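Local coordinates for outer membrane porin protein 32 (Delftia acidovorans, PDB 2FGQ), which forms trimeric, anion-selective channels across the outer membrane, each subunit a beta-barrel pore that binds malate in this structure, at residues K237-L243 against Y259-K265; I267-Q273 against L295-S301; H272-Y278 against G290-F294. Residues are numbered along the deposited sequence.

Contact 1. Residues K237-L243 against Y259-K265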
loop_
_atom_site.group_PDB
_atom_site.type_symbol
_atom_site.label_atom_id
_atom_site.label_comp_id
_atom_site.label_asym_id
_atom_site.label_seq_id
_atom_site.Cartn_x
_atom_site.Cartn_y
_atom_site.Cartn_z
ATOM N N LYS A 237 35.754 2.612 -8.780
ATOM C CA LYS A 237 36.130 3.254 -7.533
ATOM C C LYS A 237 35.740 4.728 -7.616
ATOM O O LYS A 237 36.040 5.394 -8.589
ATOM C CB LYS A 237 37.647 3.106 -7.275
ATOM C CG LYS A 237 38.086 3.713 -5.985
ATOM C CD LYS A 237 39.501 3.197 -5.597
ATOM C CE LYS A 237 40.543 4.053 -6.130
ATOM N NZ LYS A 237 41.924 3.448 -5.772
ATOM N N THR A 238 35.158 5.240 -6.538
ATOM C CA THR A 238 34.772 6.614 -6.446
ATOM C C THR A 238 35.157 7.155 -5.074
ATOM O O THR A 238 34.847 6.526 -4.053
ATOM C CB THR A 238 33.235 6.743 -6.607
ATOM O OG1 THR A 238 32.814 6.118 -7.838
ATOM C CG2 THR A 238 32.823 8.212 -6.716
ATOM N N ASN A 239 35.854 8.295 -5.058
ATOM C CA ASN A 239 36.161 9.034 -3.843
ATOM C C ASN A 239 35.233 10.239 -3.779
ATOM O O ASN A 239 35.197 11.062 -4.717
ATOM C CB ASN A 239 37.620 9.492 -3.867
ATOM C CG ASN A 239 38.619 8.330 -3.841
ATOM O OD1 ASN A 239 38.347 7.269 -3.309
ATOM N ND2 ASN A 239 39.820 8.571 -4.407
ATOM N N SER A 240 34.543 10.386 -2.654
ATOM C CA SER A 240 33.550 11.442 -2.481
ATOM C C SER A 240 33.885 12.266 -1.249
ATOM O O SER A 240 34.261 11.722 -0.221
ATOM C CB SER A 240 32.137 10.854 -2.337
ATOM O OG SER A 240 31.769 10.061 -3.465
ATOM N N TYR A 241 33.779 13.576 -1.363
ATOM C CA TYR A 241 34.195 14.504 -0.312
ATOM C C TYR A 241 33.131 15.571 -0.125
ATOM O O TYR A 241 32.519 15.995 -1.089
ATOM C CB TYR A 241 35.451 15.257 -0.751
ATOM C CG TYR A 241 36.616 14.424 -1.255
ATOM C CD1 TYR A 241 36.638 13.915 -2.536
ATOM C CD2 TYR A 241 37.713 14.210 -0.463
ATOM C CE1 TYR A 241 37.712 13.184 -3.004
ATOM C CE2 TYR A 241 38.812 13.464 -0.922
ATOM C CZ TYR A 241 38.787 12.946 -2.203
ATOM O OH TYR A 241 39.865 12.231 -2.693
ATOM N N MET A 242 32.906 16.011 1.108
ATOM C CA MET A 242 31.924 17.087 1.352
ATOM C C MET A 242 32.362 17.900 2.567
ATOM O O MET A 242 32.940 17.356 3.518
ATOM C CB MET A 242 30.551 16.441 1.557
ATOM C CG MET A 242 29.437 17.202 2.162
ATOM S SD MET A 242 28.710 16.045 3.548
ATOM C CE MET A 242 29.408 17.141 4.749
ATOM N N LEU A 243 32.130 19.203 2.475
ATOM C CA LEU A 243 32.319 20.138 3.576
ATOM C C LEU A 243 31.154 21.090 3.548
ATOM O O LEU A 243 30.802 21.626 2.495
ATOM C CB LEU A 243 33.617 20.948 3.409
ATOM C CG LEU A 243 34.055 21.773 4.628
ATOM C CD1 LEU A 243 34.229 20.932 5.869
ATOM C CD2 LEU A 243 35.380 22.444 4.331
ATOM N N TYR A 259 29.607 22.060 -0.007
ATOM C CA TYR A 259 30.403 21.784 -1.190
ATOM C C TYR A 259 30.734 20.306 -1.232
ATOM O O TYR A 259 31.066 19.727 -0.202
ATOM C CB TYR A 259 31.733 22.606 -1.139
ATOM C CG TYR A 259 32.697 22.210 -2.239
ATOM C CD1 TYR A 259 32.581 22.726 -3.512
ATOM C CD2 TYR A 259 33.685 21.240 -2.008
ATOM C CE1 TYR A 259 33.437 22.310 -4.537
ATOM C CE2 TYR A 259 34.556 20.838 -3.010
ATOM C CZ TYR A 259 34.418 21.371 -4.276
ATOM O OH TYR A 259 35.271 20.971 -5.290
ATOM N N ALA A 260 30.665 19.683 -2.402
ATOM C CA ALA A 260 31.036 18.289 -2.555
ATOM C C ALA A 260 31.808 18.080 -3.855
ATOM O O ALA A 260 31.689 18.833 -4.826
ATOM C CB ALA A 260 29.802 17.384 -2.532
ATOM N N LEU A 261 32.646 17.061 -3.823
ATOM C CA LEU A 261 33.418 16.639 -4.969
ATOM C C LEU A 261 33.303 15.111 -5.101
ATOM O O LEU A 261 33.474 14.386 -4.111
ATOM C CB LEU A 261 34.885 17.037 -4.725
ATOM C CG LEU A 261 35.914 16.681 -5.808
ATOM C CD1 LEU A 261 36.340 15.305 -5.816
ATOM C CD2 LEU A 261 35.539 17.078 -7.166
ATOM N N TYR A 262 33.086 14.635 -6.328
ATOM C CA TYR A 262 32.983 13.223 -6.653
ATOM C C TYR A 262 34.016 12.900 -7.723
ATOM O O TYR A 262 33.919 13.360 -8.864
ATOM C CB TYR A 262 31.561 12.896 -7.130
ATOM C CG TYR A 262 30.537 13.416 -6.167
ATOM C CD1 TYR A 262 30.353 12.800 -4.954
ATOM C CD2 TYR A 262 29.818 14.576 -6.435
ATOM C CE1 TYR A 262 29.445 13.277 -4.028
ATOM C CE2 TYR A 262 28.887 15.066 -5.520
ATOM C CZ TYR A 262 28.695 14.400 -4.325
ATOM O OH TYR A 262 27.814 14.880 -3.392
ATOM N N ASP A 263 34.999 12.121 -7.312
ATOM C CA ASP A 263 36.102 11.710 -8.159
ATOM C C ASP A 263 35.869 10.288 -8.627
ATOM O O ASP A 263 36.086 9.328 -7.895
ATOM C CB ASP A 263 37.408 11.853 -7.409
ATOM C CG ASP A 263 38.609 11.640 -8.289
ATOM O OD1 ASP A 263 38.454 11.405 -9.516
ATOM O OD2 ASP A 263 39.751 11.706 -7.814
ATOM N N GLN A 264 35.379 10.182 -9.858
ATOM C CA GLN A 264 34.893 8.954 -10.444
ATOM C C GLN A 264 36.006 8.318 -11.256
ATOM O O GLN A 264 36.187 8.632 -12.419
ATOM C CB GLN A 264 33.667 9.269 -11.308
ATOM C CG GLN A 264 32.560 9.881 -10.489
ATOM C CD GLN A 264 31.649 10.783 -11.306
ATOM O OE1 GLN A 264 31.845 12.039 -11.371
ATOM N NE2 GLN A 264 30.663 10.172 -11.939
ATOM N N LYS A 265 36.757 7.429 -10.620
ATOM C CA LYS A 265 37.998 6.906 -11.228
ATOM C C LYS A 265 37.779 6.103 -12.470
ATOM O O LYS A 265 38.636 6.091 -13.357
ATOM C CB LYS A 265 38.846 6.105 -10.235
ATOM C CG LYS A 265 39.195 6.878 -9.014
ATOM C CD LYS A 265 40.084 8.064 -9.311
ATOM C CE LYS A 265 40.829 8.542 -8.093
ATOM N NZ LYS A 265 41.662 9.743 -8.392
HETATM O O HOH W 1 40.267 11.459 -5.193
#
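Residues K237-L243 and Y259-K265 run antiparallel; the axes of these short segments come within 4.6 Å, at 173°. Seven backbone hydrogen bonds join them: N239 with D263, Y241 with L261 and L243 with Y259 each exchange two, and K265 N adds one to K237 O at 3.0 Å. Small T238, S240 and A260 share the barrel's inner face with M242, Y262 and Q264, where loop residues F115 and W121 lie close; the Y262 hydroxyl bonds to M116 N. Toward L243 the outer face is mostly apolar, with Y241 CD1 3.6 Å from L261 CD1, and the Y259 hydroxyl is held by H272 on the next strand. Toward K265 it turns polar: K265 NZ forms a salt bridge with D263 OD2 at 2.8 Å, and one water joins N239 ND2, Y241 OH and D263 OD2, while N239 OD1 is held by Q225. Leucines and tyrosines giving way to asparagine and charged residues are consistent with the wall leaving the lipid, so the K265 end probably lies at the membrane interface.

Contact 2. Residues I267-Q273 against L295-S301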
loop_
_atom_site.group_PDB
_atom_site.type_symbol
_atom_site.label_atom_id
_atom_site.label_comp_id
_atom_site.label_asym_id
_atom_site.label_seq_id
_atom_site.Cartn_x
_atom_site.Cartn_y
_atom_site.Cartn_z
ATOM N N ILE A 267 35.869 6.582 -14.935
ATOM C CA ILE A 267 35.735 7.425 -16.112
ATOM C C ILE A 267 36.712 8.616 -16.079
ATOM O O ILE A 267 36.574 9.555 -16.868
ATOM C CB ILE A 267 34.233 7.905 -16.267
ATOM C CG1 ILE A 267 33.756 8.590 -14.989
ATOM C CG2 ILE A 267 33.370 6.707 -16.590
ATOM C CD1 ILE A 267 32.538 9.420 -15.152
ATOM N N ASP A 268 37.680 8.578 -15.165
ATOM C CA ASP A 268 38.677 9.646 -14.956
ATOM C C ASP A 268 38.025 11.028 -14.983
ATOM O O ASP A 268 38.490 11.914 -15.673
ATOM C CB ASP A 268 39.837 9.598 -15.996
ATOM C CG ASP A 268 40.915 10.730 -15.752
ATOM O OD1 ASP A 268 41.498 11.272 -16.748
ATOM O OD2 ASP A 268 41.240 11.161 -14.599
ATOM N N SER A 269 36.943 11.207 -14.226
ATOM C CA SER A 269 36.209 12.452 -14.254
ATOM C C SER A 269 35.740 12.859 -12.873
ATOM O O SER A 269 35.319 12.021 -12.086
ATOM C CB SER A 269 34.989 12.300 -15.154
ATOM O OG SER A 269 35.372 11.957 -16.477
ATOM N N LYS A 270 35.738 14.151 -12.639
ATOM C CA LYS A 270 35.272 14.739 -11.409
ATOM C C LYS A 270 33.981 15.519 -11.638
ATOM O O LYS A 270 33.714 16.008 -12.741
ATOM C CB LYS A 270 36.338 15.678 -10.846
ATOM C CG LYS A 270 37.591 14.961 -10.390
ATOM C CD LYS A 270 38.627 15.923 -9.886
ATOM C CE LYS A 270 39.874 15.162 -9.489
ATOM N NZ LYS A 270 40.924 16.127 -9.086
ATOM N N ALA A 271 33.176 15.617 -10.586
ATOM C CA ALA A 271 32.028 16.526 -10.550
ATOM C C ALA A 271 32.126 17.298 -9.238
ATOM O O ALA A 271 32.561 16.735 -8.225
ATOM C CB ALA A 271 30.690 15.749 -10.619
ATOM N N HIS A 272 31.796 18.584 -9.270
ATOM C CA HIS A 272 31.809 19.450 -8.111
ATOM C C HIS A 272 30.387 19.974 -7.912
ATOM O O HIS A 272 29.665 20.263 -8.866
ATOM C CB HIS A 272 32.718 20.700 -8.352
ATOM C CG HIS A 272 34.133 20.403 -8.744
ATOM N ND1 HIS A 272 35.175 20.496 -7.849
ATOM C CD2 HIS A 272 34.685 20.053 -9.934
ATOM C CE1 HIS A 272 36.310 20.185 -8.463
ATOM N NE2 HIS A 272 36.038 19.903 -9.726
ATOM N N GLN A 273 30.006 20.183 -6.674
ATOM C CA GLN A 273 28.653 20.640 -6.367
ATOM C C GLN A 273 28.680 21.668 -5.268
ATOM O O GLN A 273 29.418 21.543 -4.322
ATOM C CB GLN A 273 27.776 19.481 -5.892
ATOM C CG GLN A 273 26.300 19.862 -5.882
ATOM C CD GLN A 273 25.398 18.770 -5.418
ATOM O OE1 GLN A 273 25.728 17.580 -5.571
ATOM N NE2 GLN A 273 24.229 19.158 -4.830
ATOM N N LEU A 295 25.769 22.003 -10.046
ATOM C CA LEU A 295 26.523 20.792 -10.208
ATOM C C LEU A 295 27.315 20.906 -11.513
ATOM O O LEU A 295 26.759 21.008 -12.589
ATOM C CB LEU A 295 25.595 19.586 -10.259
ATOM C CG LEU A 295 26.098 18.156 -10.367
ATOM C CD1 LEU A 295 27.044 17.805 -9.249
ATOM C CD2 LEU A 295 24.922 17.136 -10.405
ATOM N N LYS A 296 28.640 20.862 -11.395
ATOM C CA LYS A 296 29.528 20.974 -12.540
ATOM C C LYS A 296 30.203 19.653 -12.812
ATOM O O LYS A 296 31.042 19.221 -12.035
ATOM C CB LYS A 296 30.596 22.008 -12.206
ATOM C CG LYS A 296 31.610 22.263 -13.290
ATOM C CD LYS A 296 32.567 23.401 -12.818
ATOM C CE LYS A 296 32.226 24.763 -13.422
ATOM N NZ LYS A 296 32.105 25.864 -12.393
ATOM N N ASN A 297 29.824 19.011 -13.904
ATOM C CA ASN A 297 30.467 17.807 -14.358
ATOM C C ASN A 297 31.654 18.188 -15.226
ATOM O O ASN A 297 31.538 19.065 -16.060
ATOM C CB ASN A 297 29.514 16.986 -15.202
ATOM C CG ASN A 297 28.367 16.417 -14.404
ATOM O OD1 ASN A 297 27.184 16.894 -14.500
ATOM N ND2 ASN A 297 28.669 15.438 -13.613
ATOM N N LYS A 298 32.754 17.477 -15.043
ATOM C CA LYS A 298 33.909 17.588 -15.946
ATOM C C LYS A 298 34.015 16.334 -16.803
ATOM O O LYS A 298 33.602 15.218 -16.408
ATOM C CB LYS A 298 35.185 17.789 -15.137
ATOM C CG LYS A 298 35.183 19.002 -14.229
ATOM C CD LYS A 298 35.035 20.319 -14.977
ATOM C CE LYS A 298 36.381 20.859 -15.455
ATOM N NZ LYS A 298 36.159 22.143 -16.240
ATOM N N ASP A 299 34.565 16.503 -18.001
ATOM C CA ASP A 299 34.937 15.389 -18.852
ATOM C C ASP A 299 33.773 14.441 -19.127
ATOM O O ASP A 299 32.758 14.870 -19.724
ATOM C CB ASP A 299 36.169 14.707 -18.253
ATOM C CG ASP A 299 37.341 15.649 -18.162
ATOM O OD1 ASP A 299 37.637 16.286 -19.195
ATOM O OD2 ASP A 299 38.040 15.822 -17.130
ATOM N N ALA A 300 33.855 13.192 -18.684
ATOM C CA ALA A 300 32.828 12.201 -18.997
ATOM C C ALA A 300 31.702 12.097 -17.945
ATOM O O ALA A 300 30.785 11.302 -18.074
ATOM C CB ALA A 300 33.458 10.843 -19.212
ATOM N N SER A 301 31.814 12.861 -16.883
ATOM C CA SER A 301 30.820 12.821 -15.807
ATOM C C SER A 301 29.467 13.344 -16.275
ATOM O O SER A 301 29.396 14.327 -17.015
ATOM C CB SER A 301 31.337 13.609 -14.605
ATOM O OG SER A 301 30.471 13.502 -13.486
HETATM O O HOH W 2 37.771 15.542 -14.335
#
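Where strand 269-281 begins and strand 286-297 ends, the pairing of I267-Q273 with L295-S301 passes from regular sheet into loop. H272 and K296 form a hydrogen-bonded pair, with H272 N to K296 O at 2.9 Å and K296 N to H272 O at 2.8 Å. Two residues further out, past the non-hydrogen-bonded pair A271 and N297, K298 N still reaches K270 O at 2.9 Å, but K270 N turns to a water, 3.0 Å from it, which in turn donates to D299 OD2. S269 takes over beyond that point: its OG accepts from A300 N at 2.9 Å and donates to I267 O at 2.7 Å, a double role that suits a short hydroxyl side chain at a strand end. The setting is the far end of a beta hairpin in the 16-stranded porin barrel. Here D268 and S269 both face Q264 on the neighbouring strand, a G1 beta bulge, with D268 in the left-handed region, while K298 to S301 make a type II' turn closed by S301 N to K298 O at 3.0 Å. Two side chains find partners on strand 253-264: H272 ND1 bonds to Y259 OH, and from the turn S301 OG to Q264 OE1. The small A271 fits against the turn, its CB 3.6 Å from S301 OG, and I267 CB rests 4.2 Å from A300 CB.

Contact 3. Residues H272-Y278 against G290-F294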
loop_
_atom_site.group_PDB
_atom_site.type_symbol
_atom_site.label_atom_id
_atom_site.label_comp_id
_atom_site.label_asym_id
_atom_site.label_seq_id
_atom_site.Cartn_x
_atom_site.Cartn_y
_atom_site.Cartn_z
ATOM N N HIS A 272 31.796 18.584 -9.270
ATOM C CA HIS A 272 31.809 19.450 -8.111
ATOM C C HIS A 272 30.387 19.974 -7.912
ATOM O O HIS A 272 29.665 20.263 -8.866
ATOM C CB HIS A 272 32.718 20.700 -8.352
ATOM C CG HIS A 272 34.133 20.403 -8.744
ATOM N ND1 HIS A 272 35.175 20.496 -7.849
ATOM C CD2 HIS A 272 34.685 20.053 -9.934
ATOM C CE1 HIS A 272 36.310 20.185 -8.463
ATOM N NE2 HIS A 272 36.038 19.903 -9.726
ATOM N N GLN A 273 30.006 20.183 -6.674
ATOM C CA GLN A 273 28.653 20.640 -6.367
ATOM C C GLN A 273 28.680 21.668 -5.268
ATOM O O GLN A 273 29.418 21.543 -4.322
ATOM C CB GLN A 273 27.776 19.481 -5.892
ATOM C CG GLN A 273 26.300 19.862 -5.882
ATOM C CD GLN A 273 25.398 18.770 -5.418
ATOM O OE1 GLN A 273 25.728 17.580 -5.571
ATOM N NE2 GLN A 273 24.229 19.158 -4.830
ATOM N N ILE A 274 27.855 22.692 -5.405
ATOM C CA ILE A 274 27.626 23.671 -4.354
ATOM C C ILE A 274 26.112 23.806 -4.173
ATOM O O ILE A 274 25.377 23.949 -5.147
ATOM C CB ILE A 274 28.229 25.052 -4.705
ATOM C CG1 ILE A 274 29.699 24.966 -5.029
ATOM C CG2 ILE A 274 28.043 26.015 -3.527
ATOM C CD1 ILE A 274 30.207 26.264 -5.753
ATOM N N THR A 275 25.672 23.772 -2.920
ATOM C CA THR A 275 24.285 23.948 -2.576
ATOM C C THR A 275 24.127 24.942 -1.448
ATOM O O THR A 275 24.806 24.835 -0.424
ATOM C CB THR A 275 23.720 22.620 -2.104
ATOM O OG1 THR A 275 24.045 21.610 -3.060
ATOM C CG2 THR A 275 22.178 22.665 -2.041
ATOM N N LEU A 276 23.219 25.896 -1.663
ATOM C CA LEU A 276 22.783 26.842 -0.664
ATOM C C LEU A 276 21.336 26.535 -0.286
ATOM O O LEU A 276 20.491 26.343 -1.153
ATOM C CB LEU A 276 22.865 28.261 -1.220
ATOM C CG LEU A 276 22.419 29.338 -0.267
ATOM C CD1 LEU A 276 23.417 29.572 0.877
ATOM C CD2 LEU A 276 22.211 30.640 -1.089
ATOM N N GLY A 277 21.043 26.517 0.997
ATOM C CA GLY A 277 19.687 26.267 1.466
ATOM C C GLY A 277 19.247 27.216 2.569
ATOM O O GLY A 277 20.046 27.711 3.329
ATOM N N TYR A 278 17.945 27.419 2.678
ATOM C CA TYR A 278 17.373 28.195 3.741
ATOM C C TYR A 278 16.128 27.466 4.225
ATOM O O TYR A 278 15.363 26.974 3.418
ATOM C CB TYR A 278 16.978 29.593 3.242
ATOM C CG TYR A 278 16.710 30.533 4.387
ATOM C CD1 TYR A 278 17.770 31.066 5.086
ATOM C CD2 TYR A 278 15.415 30.849 4.795
ATOM C CE1 TYR A 278 17.592 31.906 6.143
ATOM C CE2 TYR A 278 15.218 31.741 5.902
ATOM C CZ TYR A 278 16.339 32.232 6.562
ATOM O OH TYR A 278 16.255 33.096 7.657
ATOM N N GLY A 290 13.950 26.657 0.830
ATOM C CA GLY A 290 14.474 26.764 -0.512
ATOM C C GLY A 290 15.867 26.205 -0.611
ATOM O O GLY A 290 16.669 26.388 0.307
ATOM N N ASN A 291 16.119 25.500 -1.703
ATOM C CA ASN A 291 17.420 24.951 -2.039
ATOM C C ASN A 291 17.820 25.442 -3.422
ATOM O O ASN A 291 16.977 25.460 -4.331
ATOM C CB ASN A 291 17.344 23.427 -2.109
ATOM C CG ASN A 291 16.960 22.785 -0.823
ATOM O OD1 ASN A 291 16.240 21.749 -0.833
ATOM N ND2 ASN A 291 17.481 23.274 0.261
ATOM N N LEU A 292 19.081 25.862 -3.560
ATOM C CA LEU A 292 19.659 26.272 -4.830
ATOM C C LEU A 292 20.937 25.493 -5.000
ATOM O O LEU A 292 21.818 25.585 -4.145
ATOM C CB LEU A 292 19.990 27.782 -4.795
ATOM C CG LEU A 292 20.730 28.388 -5.979
ATOM C CD1 LEU A 292 19.975 28.237 -7.282
ATOM C CD2 LEU A 292 21.031 29.866 -5.694
ATOM N N ALA A 293 21.086 24.792 -6.105
ATOM C CA ALA A 293 22.283 23.978 -6.304
ATOM C C ALA A 293 22.868 24.125 -7.691
ATOM O O ALA A 293 22.182 24.386 -8.680
ATOM C CB ALA A 293 21.958 22.550 -6.061
ATOM N N PHE A 294 24.180 23.927 -7.742
ATOM C CA PHE A 294 24.946 24.003 -8.978
ATOM C C PHE A 294 25.862 22.804 -8.996
ATOM O O PHE A 294 26.629 22.615 -8.065
ATOM C CB PHE A 294 25.774 25.307 -9.024
ATOM C CG PHE A 294 26.545 25.490 -10.294
ATOM C CD1 PHE A 294 25.887 25.727 -11.488
ATOM C CD2 PHE A 294 27.951 25.430 -10.285
ATOM C CE1 PHE A 294 26.613 25.902 -12.679
ATOM C CE2 PHE A 294 28.679 25.587 -11.461
ATOM C CZ PHE A 294 28.009 25.846 -12.656
#
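G290 opens the shorter segment opposite Y278, giving its N to Y278 O at 3.0 Å and taking Y278 N on its O at 2.9 Å. Having no side chain, it adds nothing to the outer face beside that tyrosine. N291 points to the other face, across from G277 in a non-hydrogen-bonded pair with the two CA atoms 4.4 Å apart; G277 CA lies 3.2 Å from G290 O in a CA-H...O contact. The loop residues F107 and I112 touch N291 from within the barrel. Next, L292 pairs with L276, L292 N to L276 O at 2.8 Å and L276 N to L292 O at 2.9 Å. This is the antiparallel hairpin of strands 269-281 and 286-297, two neighbours in the 16-stranded porin barrel; the axes of segments 272-278 and 290-294 approach to 4.7 Å at 167°. L276, L292 and I274 lie on the outer surface, where branched apolar side chains are suited to the lipid they probably face. A293 turns inward again, opposite T275, and the small residue's CB lies 3.8 Å from T275 OG1, which accepts from Q273 NE2 at 3.0 Å and makes a weak hydrogen bond to G113 O. F294 completes the segment on the outer face, exchanging bonds of 2.9 Å with I274 through F294 N to I274 O and I274 N to F294 O; its ring leads away to S320 and T322 on strand 320-331.

All three contacts belong to one stretch of the barrel wall, formed by four consecutive strands: 235-249, 253-264, 269-281 and 286-297. Contact 1 closes the first hairpin before contacts 2 and 3 begin. Those two lie on the same hairpin, 269-281 with 286-297, contact 3 nested inside the loop that contact 2 closes, and share H272 and Q273. Centres lie about 10 Å (1 and 2), 16 Å (1 and 3) and 17 Å (2 and 3) apart. Strands 253-264 and 269-281 are neighbours, so the hairpins fuse: A260 O accepts from Q273 N at 2.8 Å, probably a hydrogen bond. The four strands follow one another in the sheet in the order of the chain, and each hairpin extends the same continuous wall around the pore.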